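Local coordinates for protein putative aminopeptidase (Leishmania major, PDB 5NTH) that probably cleaves amino acids from the N termini of peptides as a manganese-dependent M17 leucine aminopeptidase, at residues H46-G51 with A125-S130; S200-E205 with R343-H348; L279-P284 with A334-M339. All coordinates share one frame; numbering follows the deposited sequence.

Contact 1: H46-G51 with A125-S130; sequences HVLLVG and AAACGS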
ATOM      1  N   HIS A  46     -40.854  22.707  21.998  1.00 25.74           N
ATOM      2  CA  HIS A  46     -40.212  21.379  22.170  1.00 25.64           C
ATOM      3  C   HIS A  46     -39.583  21.255  23.553  1.00 24.50           C
ATOM      4  O   HIS A  46     -39.041  22.235  24.093  1.00 23.51           O
ATOM      5  CB  HIS A  46     -39.124  21.170  21.104  1.00 26.39           C
ATOM      6  CG  HIS A  46     -39.633  21.335  19.714  1.00 27.29           C
ATOM      7  ND1 HIS A  46     -39.962  20.263  18.909  1.00 28.16           N
ATOM      8  CD2 HIS A  46     -39.950  22.447  19.014  1.00 27.36           C
ATOM      9  CE1 HIS A  46     -40.419  20.710  17.755  1.00 27.77           C
ATOM     10  NE2 HIS A  46     -40.423  22.031  17.795  1.00 27.70           N
ATOM     11  N   VAL A  47     -39.658  20.040  24.104  1.00 23.59           N
ATOM     12  CA  VAL A  47     -39.190  19.759  25.439  1.00 22.87           C
ATOM     13  C   VAL A  47     -38.419  18.457  25.446  1.00 23.12           C
ATOM     14  O   VAL A  47     -38.872  17.471  24.904  1.00 23.25           O
ATOM     15  CB  VAL A  47     -40.348  19.646  26.443  1.00 22.35           C
ATOM     16  CG1 VAL A  47     -39.811  19.458  27.843  1.00 22.30           C
ATOM     17  CG2 VAL A  47     -41.185  20.892  26.438  1.00 22.15           C
ATOM     18  N   LEU A  48     -37.263  18.476  26.099  1.00 23.84           N
ATOM     19  CA  LEU A  48     -36.487  17.297  26.355  1.00 24.75           C
ATOM     20  C   LEU A  48     -36.324  17.099  27.866  1.00 25.50           C
ATOM     21  O   LEU A  48     -35.977  18.028  28.609  1.00 25.52           O
ATOM     22  CB  LEU A  48     -35.117  17.420  25.693  1.00 24.79           C
ATOM     23  CG  LEU A  48     -34.083  16.366  26.111  1.00 24.90           C
ATOM     24  CD1 LEU A  48     -34.442  14.959  25.629  1.00 25.04           C
ATOM     25  CD2 LEU A  48     -32.710  16.770  25.616  1.00 25.12           C
ATOM     26  N   LEU A  49     -36.532  15.863  28.290  1.00 25.91           N
ATOM     27  CA  LEU A  49     -36.371  15.485  29.658  1.00 26.40           C
ATOM     28  C   LEU A  49     -35.358  14.370  29.686  1.00 26.90           C
ATOM     29  O   LEU A  49     -35.524  13.353  28.999  1.00 26.75           O
ATOM     30  CB  LEU A  49     -37.698  15.006  30.227  1.00 26.75           C
ATOM     31  CG  LEU A  49     -37.625  14.452  31.649  1.00 26.93           C
ATOM     32  CD1 LEU A  49     -36.998  15.444  32.626  1.00 26.61           C
ATOM     33  CD2 LEU A  49     -39.031  14.061  32.059  1.00 27.17           C
ATOM     34  N   VAL A  50     -34.312  14.554  30.488  1.00 27.08           N
ATOM     35  CA  VAL A  50     -33.200  13.638  30.472  1.00 26.83           C
ATOM     36  C   VAL A  50     -32.642  13.515  31.857  1.00 27.06           C
ATOM     37  O   VAL A  50     -32.339  14.519  32.517  1.00 26.89           O
ATOM     38  CB  VAL A  50     -32.118  14.049  29.455  1.00 26.83           C
ATOM     39  CG1 VAL A  50     -31.628  15.481  29.667  1.00 26.99           C
ATOM     40  CG2 VAL A  50     -30.959  13.075  29.510  1.00 27.32           C
ATOM     41  N   GLY A  51     -32.509  12.265  32.288  1.00 27.34           N
ATOM     42  CA  GLY A  51     -31.936  11.982  33.580  1.00 27.40           C
ATOM     43  C   GLY A  51     -31.806  10.509  33.841  1.00 28.11           C
ATOM     44  O   GLY A  51     -32.330   9.681  33.102  1.00 27.62           O
ATOM     45  N   ALA A 125     -28.698  16.548  21.183  1.00 25.28           N
ATOM     46  CA  ALA A 125     -28.485  16.655  19.748  1.00 25.11           C
ATOM     47  C   ALA A 125     -29.623  16.115  18.951  1.00 24.46           C
ATOM     48  O   ALA A 125     -29.979  16.685  17.939  1.00 23.66           O
ATOM     49  CB  ALA A 125     -27.220  15.905  19.356  1.00 25.86           C
ATOM     50  N   ALA A 126     -30.155  14.990  19.408  1.00 24.38           N
ATOM     51  CA  ALA A 126     -31.252  14.323  18.753  1.00 25.02           C
ATOM     52  C   ALA A 126     -32.596  15.067  18.931  1.00 26.34           C
ATOM     53  O   ALA A 126     -33.508  14.895  18.144  1.00 27.86           O
ATOM     54  CB  ALA A 126     -31.367  12.898  19.267  1.00 24.83           C
ATOM     55  N   ALA A 127     -32.733  15.880  19.961  1.00 27.33           N
ATOM     56  CA  ALA A 127     -33.946  16.669  20.161  1.00 27.69           C
ATOM     57  C   ALA A 127     -33.930  17.957  19.359  1.00 28.39           C
ATOM     58  O   ALA A 127     -34.993  18.510  19.025  1.00 29.95           O
ATOM     59  CB  ALA A 127     -34.115  16.994  21.635  1.00 27.95           C
ATOM     60  N   CYS A 128     -32.739  18.455  19.046  1.00 27.89           N
ATOM     61  CA  CYS A 128     -32.653  19.724  18.337  1.00 28.16           C
ATOM     62  C   CYS A 128     -33.061  19.551  16.871  1.00 30.58           C
ATOM     63  O   CYS A 128     -33.367  20.542  16.197  1.00 32.11           O
ATOM     64  CB  CYS A 128     -31.253  20.338  18.439  1.00 27.03           C
ATOM     65  SG  CYS A 128     -30.706  20.692  20.118  1.00 25.34           S
ATOM     66  N   GLY A 129     -33.074  18.314  16.368  1.00 31.76           N
ATOM     67  CA  GLY A 129     -33.222  18.096  14.928  1.00 33.74           C
ATOM     68  C   GLY A 129     -34.558  18.498  14.322  1.00 35.01           C
ATOM     69  O   GLY A 129     -34.660  18.677  13.097  1.00 34.95           O
ATOM     70  N   SER A 130     -35.572  18.610  15.190  1.00 36.54           N
ATOM     71  CA  SER A 130     -36.950  18.936  14.798  1.00 36.89           C
ATOM     72  C   SER A 130     -37.371  20.344  15.243  1.00 35.36           C
ATOM     73  O   SER A 130     -38.523  20.711  15.102  1.00 35.58           O
ATOM     74  CB  SER A 130     -37.900  17.880  15.379  1.00 36.75           C
ATOM     75  OG  SER A 130     -37.479  17.570  16.700  1.00 39.94           O
TER

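Contact 2: S200-E205 with R343-H348; sequences SVCVAE and RTHFSH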
ATOM      1  N   SER A 200     -18.818  27.693  44.692  1.00 42.95           N
ATOM      2  CA  SER A 200     -20.044  28.143  43.989  1.00 44.87           C
ATOM      3  C   SER A 200     -19.813  28.512  42.525  1.00 43.22           C
ATOM      4  O   SER A 200     -18.792  29.145  42.157  1.00 41.19           O
ATOM      5  CB  SER A 200     -20.630  29.365  44.674  1.00 45.73           C
ATOM      6  OG  SER A 200     -19.596  30.306  44.933  1.00 49.11           O
ATOM      7  N   VAL A 201     -20.787  28.154  41.702  1.00 43.58           N
ATOM      8  CA  VAL A 201     -20.777  28.574  40.297  1.00 47.38           C
ATOM      9  C   VAL A 201     -22.132  29.154  39.941  1.00 43.90           C
ATOM     10  O   VAL A 201     -23.160  28.528  40.218  1.00 43.68           O
ATOM     11  CB  VAL A 201     -20.357  27.431  39.339  1.00 51.25           C
ATOM     12  CG1 VAL A 201     -21.264  26.195  39.496  1.00 53.33           C
ATOM     13  CG2 VAL A 201     -20.280  27.949  37.901  1.00 50.61           C
ATOM     14  N   CYS A 202     -22.113  30.347  39.337  1.00 40.54           N
ATOM     15  CA  CYS A 202     -23.329  31.119  39.082  1.00 39.13           C
ATOM     16  C   CYS A 202     -23.754  31.124  37.610  1.00 37.53           C
ATOM     17  O   CYS A 202     -23.000  30.707  36.735  1.00 37.64           O
ATOM     18  CB  CYS A 202     -23.144  32.539  39.555  1.00 39.78           C
ATOM     19  SG  CYS A 202     -22.022  33.518  38.565  1.00 42.99           S
ATOM     20  N   VAL A 203     -24.961  31.618  37.352  1.00 34.54           N
ATOM     21  CA  VAL A 203     -25.540  31.585  36.024  1.00 32.37           C
ATOM     22  C   VAL A 203     -24.761  32.352  34.984  1.00 31.04           C
ATOM     23  O   VAL A 203     -24.670  31.886  33.849  1.00 30.91           O
ATOM     24  CB  VAL A 203     -26.978  32.124  36.041  1.00 32.66           C
ATOM     25  CG1 VAL A 203     -27.547  32.340  34.628  1.00 32.24           C
ATOM     26  CG2 VAL A 203     -27.843  31.139  36.793  1.00 33.29           C
ATOM     27  N   ALA A 204     -24.237  33.524  35.343  1.00 29.80           N
ATOM     28  CA  ALA A 204     -23.434  34.308  34.399  1.00 29.62           C
ATOM     29  C   ALA A 204     -22.151  33.550  33.955  1.00 29.74           C
ATOM     30  O   ALA A 204     -21.707  33.701  32.818  1.00 30.08           O
ATOM     31  CB  ALA A 204     -23.102  35.674  34.978  1.00 29.21           C
ATOM     32  N   GLU A 205     -21.600  32.732  34.853  1.00 29.35           N
ATOM     33  CA  GLU A 205     -20.513  31.815  34.534  1.00 30.12           C
ATOM     34  C   GLU A 205     -20.927  30.714  33.548  1.00 29.99           C
ATOM     35  O   GLU A 205     -20.260  30.476  32.542  1.00 30.10           O
ATOM     36  CB  GLU A 205     -19.921  31.210  35.809  1.00 30.41           C
ATOM     37  CG  GLU A 205     -18.799  32.073  36.372  1.00 32.10           C
ATOM     38  CD  GLU A 205     -18.494  31.863  37.856  1.00 34.05           C
ATOM     39  OE1 GLU A 205     -19.441  32.008  38.699  1.00 35.95           O
ATOM     40  OE2 GLU A 205     -17.293  31.574  38.175  1.00 34.64           O
ATOM     41  N   ARG A 343     -15.263  39.481  42.719  1.00 50.67           N
ATOM     42  CA  ARG A 343     -13.947  39.730  43.341  1.00 47.72           C
ATOM     43  C   ARG A 343     -13.193  38.441  43.635  1.00 46.55           C
ATOM     44  O   ARG A 343     -11.970  38.380  43.496  1.00 46.56           O
ATOM     45  CB  ARG A 343     -14.142  40.518  44.663  1.00 46.07           C
ATOM     46  N   THR A 344     -13.961  37.419  44.008  1.00 46.21           N
ATOM     47  CA  THR A 344     -13.468  36.201  44.622  1.00 46.45           C
ATOM     48  C   THR A 344     -13.292  35.031  43.651  1.00 47.19           C
ATOM     49  O   THR A 344     -12.630  34.046  44.008  1.00 46.58           O
ATOM     50  CB  THR A 344     -14.472  35.739  45.704  1.00 46.39           C
ATOM     51  OG1 THR A 344     -15.721  35.418  45.081  1.00 47.00           O
ATOM     52  CG2 THR A 344     -14.728  36.837  46.740  1.00 46.57           C
ATOM     53  N   HIS A 345     -13.876  35.142  42.449  1.00 47.85           N
ATOM     54  CA  HIS A 345     -14.055  33.984  41.552  1.00 47.51           C
ATOM     55  C   HIS A 345     -12.825  33.234  41.080  1.00 42.15           C
ATOM     56  O   HIS A 345     -12.864  31.997  41.062  1.00 46.93           O
ATOM     57  CB  HIS A 345     -14.940  34.300  40.344  1.00 50.88           C
ATOM     58  CG  HIS A 345     -16.382  33.985  40.577  1.00 55.07           C
ATOM     59  ND1 HIS A 345     -17.400  34.773  40.085  1.00 56.18           N
ATOM     60  CD2 HIS A 345     -16.978  32.978  41.267  1.00 56.17           C
ATOM     61  CE1 HIS A 345     -18.563  34.260  40.457  1.00 58.54           C
ATOM     62  NE2 HIS A 345     -18.334  33.170  41.173  1.00 57.39           N
ATOM     63  N   PHE A 346     -11.745  33.887  40.697  1.00 34.76           N
ATOM     64  CA  PHE A 346     -10.526  33.063  40.512  1.00 32.97           C
ATOM     65  C   PHE A 346      -9.451  33.682  41.351  1.00 31.11           C
ATOM     66  O   PHE A 346      -8.353  33.932  40.889  1.00 29.91           O
ATOM     67  CB  PHE A 346     -10.118  32.914  39.032  1.00 31.75           C
ATOM     68  CG  PHE A 346     -10.924  31.890  38.272  1.00 31.12           C
ATOM     69  CD1 PHE A 346     -12.153  32.211  37.746  1.00 31.29           C
ATOM     70  CD2 PHE A 346     -10.437  30.612  38.066  1.00 31.29           C
ATOM     71  CE1 PHE A 346     -12.897  31.274  37.062  1.00 31.56           C
ATOM     72  CE2 PHE A 346     -11.165  29.666  37.374  1.00 31.18           C
ATOM     73  CZ  PHE A 346     -12.396  29.998  36.870  1.00 31.64           C
ATOM     74  N   SER A 347      -9.787  33.922  42.613  1.00 30.06           N
ATOM     75  CA  SER A 347      -8.927  34.730  43.516  1.00 29.55           C
ATOM     76  C   SER A 347      -7.509  34.160  43.708  1.00 28.67           C
ATOM     77  O   SER A 347      -6.554  34.889  43.907  1.00 27.92           O
ATOM     78  CB  SER A 347      -9.615  34.930  44.881  1.00 29.06           C
ATOM     79  OG  SER A 347      -9.846  33.687  45.528  1.00 29.00           O
ATOM     80  N   HIS A 348      -7.407  32.847  43.584  1.00 28.59           N
ATOM     81  CA  HIS A 348      -6.177  32.076  43.761  1.00 29.53           C
ATOM     82  C   HIS A 348      -5.340  32.054  42.448  1.00 30.08           C
ATOM     83  O   HIS A 348      -4.455  31.201  42.283  1.00 30.86           O
ATOM     84  CB  HIS A 348      -6.554  30.643  44.175  1.00 29.70           C
ATOM     85  CG  HIS A 348      -7.453  29.977  43.177  1.00 30.82           C
ATOM     86  ND1 HIS A 348      -8.801  30.270  43.075  1.00 30.84           N
ATOM     87  CD2 HIS A 348      -7.176  29.130  42.157  1.00 31.37           C
ATOM     88  CE1 HIS A 348      -9.321  29.603  42.063  1.00 30.34           C
ATOM     89  NE2 HIS A 348      -8.361  28.893  41.499  1.00 31.13           N
TER

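Contact 3: L279-P284 with A334-M339; sequences LRYRNP and AVVRSM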
ATOM      1  N   LEU A 279      -2.013  36.400  24.953  1.00 36.50           N
ATOM      2  CA  LEU A 279      -2.870  37.282  25.731  1.00 37.22           C
ATOM      3  C   LEU A 279      -2.601  36.963  27.173  1.00 37.24           C
ATOM      4  O   LEU A 279      -2.435  35.790  27.522  1.00 37.19           O
ATOM      5  CB  LEU A 279      -4.349  37.023  25.432  1.00 38.17           C
ATOM      6  CG  LEU A 279      -4.884  37.696  24.170  1.00 39.29           C
ATOM      7  CD1 LEU A 279      -4.240  37.123  22.923  1.00 39.28           C
ATOM      8  CD2 LEU A 279      -6.401  37.590  24.081  1.00 39.16           C
ATOM      9  N   ARG A 280      -2.569  37.994  28.013  1.00 38.34           N
ATOM     10  CA  ARG A 280      -2.341  37.800  29.450  1.00 39.92           C
ATOM     11  C   ARG A 280      -3.032  38.863  30.316  1.00 36.47           C
ATOM     12  O   ARG A 280      -3.048  40.049  29.967  1.00 34.56           O
ATOM     13  CB  ARG A 280      -0.849  37.780  29.742  1.00 43.94           C
ATOM     14  CG  ARG A 280      -0.138  39.061  29.307  1.00 49.13           C
ATOM     15  CD  ARG A 280       1.226  39.233  29.960  1.00 56.34           C
ATOM     16  NE  ARG A 280       1.195  38.947  31.418  1.00 63.19           N
ATOM     17  CZ  ARG A 280       1.210  39.831  32.419  1.00 62.72           C
ATOM     18  NH1 ARG A 280       1.259  41.141  32.195  1.00 67.01           N
ATOM     19  NH2 ARG A 280       1.181  39.383  33.669  1.00 63.60           N
ATOM     20  N   TYR A 281      -3.577  38.409  31.443  1.00 34.50           N
ATOM     21  CA  TYR A 281      -4.250  39.253  32.434  1.00 33.76           C
ATOM     22  C   TYR A 281      -3.579  39.067  33.776  1.00 34.16           C
ATOM     23  O   TYR A 281      -3.354  37.913  34.186  1.00 32.73           O
ATOM     24  CB  TYR A 281      -5.710  38.842  32.577  1.00 32.91           C
ATOM     25  CG  TYR A 281      -6.625  39.800  33.327  1.00 32.36           C
ATOM     26  CD1 TYR A 281      -6.752  41.134  32.950  1.00 32.68           C
ATOM     27  CD2 TYR A 281      -7.434  39.342  34.363  1.00 32.61           C
ATOM     28  CE1 TYR A 281      -7.644  41.997  33.617  1.00 33.48           C
ATOM     29  CE2 TYR A 281      -8.326  40.180  35.048  1.00 33.03           C
ATOM     30  CZ  TYR A 281      -8.432  41.520  34.683  1.00 33.33           C
ATOM     31  OH  TYR A 281      -9.321  42.354  35.362  1.00 31.49           O
ATOM     32  N   ARG A 282      -3.227  40.196  34.414  1.00 35.31           N
ATOM     33  CA  ARG A 282      -2.990  40.247  35.855  1.00 37.38           C
ATOM     34  C   ARG A 282      -4.321  40.498  36.540  1.00 36.22           C
ATOM     35  O   ARG A 282      -5.025  41.478  36.242  1.00 36.54           O
ATOM     36  CB  ARG A 282      -2.002  41.337  36.278  1.00 40.36           C
ATOM     37  CG  ARG A 282      -1.688  41.350  37.813  1.00 44.78           C
ATOM     38  CD  ARG A 282      -0.549  42.304  38.207  1.00 47.46           C
ATOM     39  NE  ARG A 282       0.419  42.308  37.096  1.00 52.43           N
ATOM     40  CZ  ARG A 282       1.640  41.750  37.064  1.00 53.09           C
ATOM     41  NH1 ARG A 282       2.330  41.816  35.916  1.00 51.64           N
ATOM     42  NH2 ARG A 282       2.195  41.165  38.139  1.00 51.55           N
ATOM     43  N   ASN A 283      -4.644  39.609  37.475  1.00 34.96           N
ATOM     44  CA  ASN A 283      -5.876  39.686  38.234  1.00 34.20           C
ATOM     45  C   ASN A 283      -5.708  40.749  39.327  1.00 34.90           C
ATOM     46  O   ASN A 283      -4.836  40.606  40.205  1.00 34.49           O
ATOM     47  CB  ASN A 283      -6.202  38.314  38.827  1.00 32.91           C
ATOM     48  CG  ASN A 283      -7.539  38.283  39.522  1.00 32.28           C
ATOM     49  OD1 ASN A 283      -8.248  39.294  39.585  1.00 31.70           O
ATOM     50  ND2 ASN A 283      -7.896  37.117  40.053  1.00 31.70           N
ATOM     51  N   PRO A 284      -6.533  41.816  39.282  1.00 34.83           N
ATOM     52  CA  PRO A 284      -6.389  42.819  40.330  1.00 34.75           C
ATOM     53  C   PRO A 284      -6.821  42.327  41.695  1.00 35.17           C
ATOM     54  O   PRO A 284      -6.304  42.840  42.675  1.00 37.85           O
ATOM     55  CB  PRO A 284      -7.301  43.970  39.881  1.00 35.18           C
ATOM     56  CG  PRO A 284      -7.797  43.624  38.512  1.00 35.29           C
ATOM     57  CD  PRO A 284      -7.633  42.140  38.353  1.00 35.11           C
ATOM     58  N   ALA A 334     -13.350  32.825  29.046  1.00 25.31           N
ATOM     59  CA  ALA A 334     -14.330  32.485  30.052  1.00 25.09           C
ATOM     60  C   ALA A 334     -13.809  32.755  31.470  1.00 25.91           C
ATOM     61  O   ALA A 334     -14.507  33.358  32.301  1.00 26.50           O
ATOM     62  CB  ALA A 334     -14.702  31.038  29.918  1.00 24.83           C
ATOM     63  N   VAL A 335     -12.588  32.297  31.732  1.00 25.88           N
ATOM     64  CA  VAL A 335     -11.911  32.562  32.993  1.00 25.92           C
ATOM     65  C   VAL A 335     -11.811  34.047  33.255  1.00 26.40           C
ATOM     66  O   VAL A 335     -12.293  34.509  34.263  1.00 27.09           O
ATOM     67  CB  VAL A 335     -10.506  31.981  33.036  1.00 25.76           C
ATOM     68  CG1 VAL A 335      -9.758  32.493  34.249  1.00 25.59           C
ATOM     69  CG2 VAL A 335     -10.589  30.465  33.090  1.00 26.37           C
ATOM     70  N   VAL A 336     -11.195  34.797  32.359  1.00 26.64           N
ATOM     71  CA  VAL A 336     -11.163  36.238  32.528  1.00 27.24           C
ATOM     72  C   VAL A 336     -12.546  36.862  32.704  1.00 28.72           C
ATOM     73  O   VAL A 336     -12.704  37.805  33.473  1.00 30.09           O
ATOM     74  CB  VAL A 336     -10.418  36.916  31.388  1.00 27.49           C
ATOM     75  CG1 VAL A 336     -10.687  38.418  31.340  1.00 28.05           C
ATOM     76  CG2 VAL A 336      -8.941  36.655  31.524  1.00 27.38           C
ATOM     77  N   ARG A 337     -13.539  36.369  31.980  1.00 29.14           N
ATOM     78  CA  ARG A 337     -14.888  36.912  32.113  1.00 28.40           C
ATOM     79  C   ARG A 337     -15.425  36.666  33.503  1.00 29.38           C
ATOM     80  O   ARG A 337     -16.142  37.509  34.048  1.00 30.10           O
ATOM     81  CB  ARG A 337     -15.834  36.293  31.088  1.00 28.03           C
ATOM     82  CG  ARG A 337     -15.922  37.136  29.847  1.00 28.63           C
ATOM     83  CD  ARG A 337     -16.633  36.442  28.709  1.00 29.19           C
ATOM     84  NE  ARG A 337     -16.777  37.333  27.546  1.00 29.41           N
ATOM     85  CZ  ARG A 337     -17.133  36.933  26.326  1.00 28.64           C
ATOM     86  NH1 ARG A 337     -17.395  35.649  26.057  1.00 28.31           N
ATOM     87  NH2 ARG A 337     -17.209  37.825  25.360  1.00 28.82           N
ATOM     88  N   SER A 338     -15.110  35.496  34.061  1.00 29.62           N
ATOM     89  CA  SER A 338     -15.554  35.147  35.393  1.00 30.24           C
ATOM     90  C   SER A 338     -14.864  36.079  36.444  1.00 31.42           C
ATOM     91  O   SER A 338     -15.502  36.624  37.357  1.00 30.84           O
ATOM     92  CB  SER A 338     -15.297  33.658  35.640  1.00 30.57           C
ATOM     93  OG  SER A 338     -15.698  33.258  36.956  1.00 31.95           O
ATOM     94  N   MET A 339     -13.563  36.284  36.273  1.00 32.88           N
ATOM     95  CA  MET A 339     -12.784  37.219  37.091  1.00 34.30           C
ATOM     96  C   MET A 339     -13.399  38.620  37.147  1.00 35.17           C
ATOM     97  O   MET A 339     -13.468  39.222  38.212  1.00 36.68           O
ATOM     98  CB  MET A 339     -11.325  37.299  36.597  1.00 33.14           C
ATOM     99  CG  MET A 339     -10.513  36.094  36.992  1.00 32.81           C
ATOM    100  SD  MET A 339      -8.762  36.231  36.630  1.00 34.10           S
ATOM    101  CE  MET A 339      -8.785  36.388  34.898  1.00 34.84           C
TER

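Contact 1: H46-G51 with A125-S130
His46 and Ser130 meet across the contact while sharing one acceptor: OE1 of Glu98, on the adjoining strand, forms a hydrogen bond with Ser130 OG and a weak one with His46 ND1. With a further weak bond from His46 NE2 to Glu135, both ring nitrogens have partners, and the rotation of the imidazole is thereby restrained. Its position follows from chi1 of -55°, which sets CG beside the backbone N and anti to the carbonyl carbon. The ring then lies obliquely to the carbonyl of Ser130, with CE1 3.3 Å from Ser130 O, a close approach without a hydrogen bond. Two residues along the strand the chemistry turns apolar. Leu48 CB lies 4.2 Å from Ala127 CB, and the short methyl side chain is consistent with the 6.7 Å between Leu48 CA and Ala127 CA. Strand 46-51 is bonded on its flanks to strands 97-103 and 137-142, all three running parallel. Helix 117-127 lies between those two flanking strands in sequence and packs over the strand they enclose, which is a beta-alpha-beta crossover that skips one strand, within the macro-like N-terminal domain.

Contact 2: S200-E205 with R343-H348
His345 reaches across to Glu205, and its side chain can be followed from CB outward. CB starts beside the hydroxyl of Ser338 on helix 323-341. From there chi1 of -92°, well off a staggered value, brings one face of the ring up against the carboxylate, the two side chains arriving from opposite directions. CG lies 3.5 Å from Glu205 OE2, and CD2 is 3.4 Å from the same oxygen, which stands above the plane over the centre of the ring. ND1 is 3.7 Å from both Glu205 OE1 and Glu205 OE2. The carboxylate is inclined to the imidazole by 52°, neither stacked flat on it nor upright. At the far end CE1 approaches Cys202 SG at 4.0 Å, the sulfur lying oblique to the ring, and NE2 comes to 4.2 Å from Ser200 O. NE2 is also near Glu205 OE1, but that oxygen sits over the face and the angle is poor, so no hydrogen bond results.

The carboxylate is positioned by other groups. OE2 is hydrogen-bonded to Ser338 OG. OE1 accepts the N-H of Cys202 at an N-to-OE1 distance of 3.2 Å and a fairly straight 166°, although the modelled place of OE1 is less certain. Cys202 is the N-cap of helix 203-221 and Glu205 its third residue, so this bond, if OE1 is rightly placed, would be one half of a capping box. Met341 packs against both residues, and Phe532 against Glu205.

Chemically, then, the carboxylate bonds to Ser338 and, as far as OE1 can be trusted, to the helix start, and presents its charge to the imidazole face. Such a placement would probably be more comfortable with a protonated histidine, whose attraction to the glutamate would be electrostatic and not a directed hydrogen bond.

Contact 3: L279-P284 with A334-M339
Tyr281 and Met339 form a Met-aromatic contact at the rim of the ring. The sulfur of Met339 is 5.3 Å from the centroid of the Tyr281 ring and 87° off its normal, hence almost in the ring plane. The methionine gets there by running extended through chi2 and then bending at chi3 (-62°), which folds the terminal methyl back toward the tyrosine. CE consequently touches the edge of the ring, 3.3 Å from Tyr281 CD2. The two side chains slide past each other in opposite directions, so the phenol end is carried beyond the thioether to hydrogen-bond with Lys340 NZ.

The tyrosine stem has its own neighbour: CG stands anti to the backbone N (chi1 -167°), and CB packs at 4.0 Å against Val336 CG2, one helical turn before Met339. Asn283 crosses Met339 obliquely and meets its sulfur as well. Its ND2 lies 3.6 Å from Met339 SD while donating to Ile349 O, and its OD1 accepts Asn285 N, so both ends of the amide are held and its flip is fixed.

Around this interface, strand 275-282 pairs with strand 349-361, through Tyr281 and Ile352 among others, and helix 323-341 rests on it. Helix 229-243 packs against Val336 through Leu243, and helix 203-221 meets the helix at Ala334 and Arg337.

In the fold
Contact 1 stands apart in the N-terminal domain, about 30 and 34 Å between centres from contacts 2 and 3, whereas the latter two lie about 11 Å apart between centres and touch. Contact 3 is nested in the chain loop that contact 2 closes, and helix 323-341 joins them: its Ser338 faces Glu205, while its Val336 and Met339 face the strand. Contacts 1 and 3 are both buried helix-on-strand packings, yet the first joins an alanine-leucine touch to polar groups that both bond to a carboxylate outside the contact, and the third relies on thioether and aromatic edge. Contact 2, only partly buried and formed by a helix start and a loop, is dominated by charged and polar groups.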